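Local coordinates for carboxylic ester hydrolase (Aspergillus niger, PDB 7K4O), which probably hydrolyses galloyl ester bonds of tannins as a serine esterase of the tannase family, at residues Q87-S92 with Y179-G184. Sequence-based numbering, arbitrary orientation.
Sequences QNRWLS and YAYYQG
Five backbone hydrogen bonds zip strands 89-92 and 179-184 together as parallel neighbours in the central sheet of this alpha/beta-hydrolase-like domain; the second strand leads into the probable nucleophile elbow that begins at Gly-184. The N-H groups of Tyr-179, Tyr-181 and Gln-183 reach the carbonyls of the loop residue Asn-88, Trp-90 and Ser-92, and Trp-90 and Ser-92 donate back to Tyr-179 O and Tyr-181 O. The shortest joins Tyr-181 N to Trp-90 O at 2.8 Å; the bond from Gln-183 N to Ser-92 O is longest, 3.2 Å, yet lies nearly along the C=O axis.

Packing is tight at the buried centre, on both faces. On one, the indole of Trp-90, with CG anti to the backbone N (chi1 166°), meets the small Ala-180 at its edge, CD1 to CB 4.2 Å, and helix 144-169 covers both. Its NE1 donates to Ser-92 OG at 2.9 Å, nearly in the ring plane, so a compact hydroxyl satisfies a buried indole N-H. Ser-92 CB lies in plane at the edge of the Tyr-182 ring, 3.7 Å from CD1.

On the other face, Leu-91 CG is anti to the backbone N (chi1 -180°), sending the branched end across so that CD1 fits between Gln-183 CB and Tyr-181 CB, 3.8 Å from the latter. The extended aliphatic stem of Arg-89 brings CG to the Tyr-181 ring edge, 4.1 Å from CE2. Side chains thin out toward partly exposed Asn-88 and Tyr-179, though their backbone bond persists.

Glu-490 OE2 takes both Arg-89 NE, in a salt bridge, and Tyr-181 OH; two partners, one cationic, should favour the carboxylate and hold helix 481-491 against this face.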
ATOM      1  N   GLN A  87      11.923  14.016 -19.839  1.00 20.48           N
ATOM      2  CA  GLN A  87      11.041  15.194 -19.604  1.00 21.37           C
ATOM      3  C   GLN A  87      11.287  15.797 -18.220  1.00 17.89           C
ATOM      4  O   GLN A  87      10.300  16.297 -17.616  1.00 20.26           O
ATOM      5  CB  GLN A  87       9.587  14.786 -19.819  1.00 23.59           C
ATOM      6  CG  GLN A  87       9.389  14.431 -21.284  1.00 28.69           C
ATOM      7  CD  GLN A  87       7.989  14.418 -21.826  1.00 43.28           C
ATOM      8  OE1 GLN A  87       7.039  14.001 -21.208  1.00 43.01           O
ATOM      9  NE2 GLN A  87       7.888  14.824 -23.078  1.00 60.82           N
ATOM     10  N   ASN A  88      12.504  15.780 -17.731  1.00 18.76           N
ATOM     11  CA  ASN A  88      12.876  16.498 -16.498  1.00 19.89           C
ATOM     12  C   ASN A  88      12.049  15.902 -15.340  1.00 19.60           C
ATOM     13  O   ASN A  88      11.566  16.654 -14.469  1.00 19.79           O
ATOM     14  CB  ASN A  88      12.715  18.031 -16.579  1.00 19.96           C
ATOM     15  CG  ASN A  88      13.730  18.673 -17.497  1.00 23.53           C
ATOM     16  OD1 ASN A  88      14.495  17.972 -18.167  1.00 25.40           O
ATOM     17  ND2 ASN A  88      13.862  19.991 -17.389  1.00 23.59           N
ATOM     18  N   ARG A  89      12.006  14.563 -15.270  1.00 18.69           N
ATOM     19  CA  ARG A  89      11.272  13.864 -14.211  1.00 18.42           C
ATOM     20  C   ARG A  89      12.163  12.781 -13.617  1.00 19.11           C
ATOM     21  O   ARG A  89      12.924  12.129 -14.342  1.00 19.46           O
ATOM     22  CB  ARG A  89       9.952  13.294 -14.732  1.00 21.14           C
ATOM     23  CG  ARG A  89       8.977  14.373 -15.205  1.00 22.03           C
ATOM     24  CD  ARG A  89       7.702  13.776 -15.836  1.00 21.60           C
ATOM     25  NE  ARG A  89       6.866  14.866 -16.336  1.00 22.28           N
ATOM     26  CZ  ARG A  89       6.337  14.936 -17.547  1.00 24.39           C
ATOM     27  NH1 ARG A  89       6.467  13.930 -18.392  1.00 23.68           N
ATOM     28  NH2 ARG A  89       5.712  16.058 -17.916  1.00 23.85           N
ATOM     29  N   TRP A  90      11.928  12.547 -12.328  1.00 19.50           N
ATOM     30  CA  TRP A  90      12.492  11.416 -11.556  1.00 19.60           C
ATOM     31  C   TRP A  90      11.296  10.654 -10.968  1.00 18.85           C
ATOM     32  O   TRP A  90      10.397  11.309 -10.420  1.00 18.85           O
ATOM     33  CB  TRP A  90      13.433  11.927 -10.449  1.00 19.20           C
ATOM     34  CG  TRP A  90      13.760  10.860  -9.453  1.00 16.32           C
ATOM     35  CD1 TRP A  90      13.147  10.645  -8.253  1.00 19.79           C
ATOM     36  CD2 TRP A  90      14.717   9.797  -9.601  1.00 17.62           C
ATOM     37  NE1 TRP A  90      13.689   9.526  -7.626  1.00 19.37           N
ATOM     38  CE2 TRP A  90      14.626   8.977  -8.449  1.00 19.67           C
ATOM     39  CE3 TRP A  90      15.623   9.433 -10.599  1.00 18.92           C
ATOM     40  CZ2 TRP A  90      15.419   7.852  -8.260  1.00 20.75           C
ATOM     41  CZ3 TRP A  90      16.389   8.290 -10.439  1.00 21.25           C
ATOM     42  CH2 TRP A  90      16.275   7.488  -9.291  1.00 22.10           C
ATOM     43  N   LEU A  91      11.333   9.339 -10.993  1.00 18.75           N
ATOM     44  CA  LEU A  91      10.360   8.507 -10.283  1.00 18.85           C
ATOM     45  C   LEU A  91      11.106   7.510  -9.378  1.00 19.29           C
ATOM     46  O   LEU A  91      11.816   6.610  -9.900  1.00 20.68           O
ATOM     47  CB  LEU A  91       9.465   7.734 -11.251  1.00 18.76           C
ATOM     48  CG  LEU A  91       8.434   6.867 -10.544  1.00 18.33           C
ATOM     49  CD1 LEU A  91       7.434   7.707  -9.824  1.00 20.40           C
ATOM     50  CD2 LEU A  91       7.722   5.906 -11.522  1.00 20.73           C
ATOM     51  N   SER A  92      10.880   7.638  -8.076  1.00 19.98           N
ATOM     52  CA  SER A  92      11.224   6.570  -7.105  1.00 20.11           C
ATOM     53  C   SER A  92      10.106   5.524  -7.110  1.00 18.21           C
ATOM     54  O   SER A  92       8.955   5.868  -7.143  1.00 18.87           O
ATOM     55  CB  SER A  92      11.414   7.155  -5.689  1.00 19.38           C
ATOM     56  OG  SER A  92      12.638   7.838  -5.558  1.00 20.85           O
ATOM     57  N   TYR A 179      11.303  17.616 -11.707  1.00 18.38           N
ATOM     58  CA  TYR A 179      10.072  17.190 -11.011  1.00 19.89           C
ATOM     59  C   TYR A 179      10.265  15.758 -10.525  1.00 20.13           C
ATOM     60  O   TYR A 179      10.536  14.845 -11.326  1.00 22.43           O
ATOM     61  CB  TYR A 179       8.854  17.299 -11.911  1.00 20.02           C
ATOM     62  CG  TYR A 179       8.455  18.727 -12.230  1.00 20.73           C
ATOM     63  CD1 TYR A 179       7.804  19.475 -11.271  1.00 22.15           C
ATOM     64  CD2 TYR A 179       8.800  19.325 -13.420  1.00 22.98           C
ATOM     65  CE1 TYR A 179       7.388  20.771 -11.536  1.00 25.20           C
ATOM     66  CE2 TYR A 179       8.381  20.638 -13.698  1.00 24.86           C
ATOM     67  CZ  TYR A 179       7.710  21.351 -12.739  1.00 24.92           C
ATOM     68  OH  TYR A 179       7.240  22.642 -12.908  1.00 29.28           O
ATOM     69  N   ALA A 180      10.128  15.546  -9.228  1.00 19.72           N
ATOM     70  CA  ALA A 180      10.449  14.245  -8.609  1.00 19.45           C
ATOM     71  C   ALA A 180       9.176  13.672  -7.998  1.00 19.47           C
ATOM     72  O   ALA A 180       8.426  14.389  -7.290  1.00 20.08           O
ATOM     73  CB  ALA A 180      11.551  14.434  -7.575  1.00 19.68           C
ATOM     74  N   TYR A 181       8.974  12.383  -8.244  1.00 18.78           N
ATOM     75  CA  TYR A 181       7.738  11.668  -7.880  1.00 18.84           C
ATOM     76  C   TYR A 181       8.084  10.344  -7.207  1.00 18.67           C
ATOM     77  O   TYR A 181       9.186   9.826  -7.350  1.00 19.05           O
ATOM     78  CB  TYR A 181       6.917  11.422  -9.140  1.00 19.52           C
ATOM     79  CG  TYR A 181       6.539  12.675  -9.898  1.00 19.65           C
ATOM     80  CD1 TYR A 181       5.491  13.441  -9.456  1.00 21.72           C
ATOM     81  CD2 TYR A 181       7.237  13.102 -11.020  1.00 21.63           C
ATOM     82  CE1 TYR A 181       5.109  14.601 -10.109  1.00 22.43           C
ATOM     83  CE2 TYR A 181       6.863  14.259 -11.681  1.00 19.20           C
ATOM     84  CZ  TYR A 181       5.774  14.978 -11.253  1.00 21.67           C
ATOM     85  OH  TYR A 181       5.387  16.100 -11.930  1.00 22.28           O
ATOM     86  N   TYR A 182       7.092   9.808  -6.520  1.00 18.16           N
ATOM     87  CA  TYR A 182       7.088   8.441  -5.981  1.00 18.67           C
ATOM     88  C   TYR A 182       5.796   7.766  -6.430  1.00 17.93           C
ATOM     89  O   TYR A 182       4.737   8.389  -6.474  1.00 19.20           O
ATOM     90  CB  TYR A 182       7.150   8.411  -4.445  1.00 18.51           C
ATOM     91  CG  TYR A 182       7.128   7.000  -3.912  1.00 18.54           C
ATOM     92  CD1 TYR A 182       8.279   6.253  -3.963  1.00 19.47           C
ATOM     93  CD2 TYR A 182       5.965   6.389  -3.464  1.00 20.64           C
ATOM     94  CE1 TYR A 182       8.306   4.934  -3.534  1.00 19.88           C
ATOM     95  CE2 TYR A 182       5.980   5.078  -3.012  1.00 20.13           C
ATOM     96  CZ  TYR A 182       7.152   4.356  -3.049  1.00 20.37           C
ATOM     97  OH  TYR A 182       7.208   3.029  -2.662  1.00 21.94           O
ATOM     98  N   GLN A 183       5.893   6.472  -6.683  1.00 19.45           N
ATOM     99  CA  GLN A 183       4.688   5.640  -6.977  1.00 20.02           C
ATOM    100  C   GLN A 183       4.856   4.253  -6.349  1.00 18.21           C
ATOM    101  O   GLN A 183       5.802   3.537  -6.699  1.00 20.83           O
ATOM    102  CB  GLN A 183       4.379   5.570  -8.476  1.00 21.34           C
ATOM    103  CG  GLN A 183       3.098   4.802  -8.795  1.00 20.07           C
ATOM    104  CD  GLN A 183       2.775   4.821 -10.282  1.00 20.73           C
ATOM    105  OE1 GLN A 183       3.685   4.857 -11.105  1.00 21.58           O
ATOM    106  NE2 GLN A 183       1.467   4.852 -10.595  1.00 22.93           N
ATOM    107  N   GLY A 184       3.946   3.895  -5.456  1.00 19.22           N
ATOM    108  CA  GLY A 184       4.011   2.564  -4.854  1.00 20.21           C
ATOM    109  C   GLY A 184       2.735   2.200  -4.131  1.00 22.16           C
ATOM    110  O   GLY A 184       1.879   3.078  -3.900  1.00 24.43           O
TER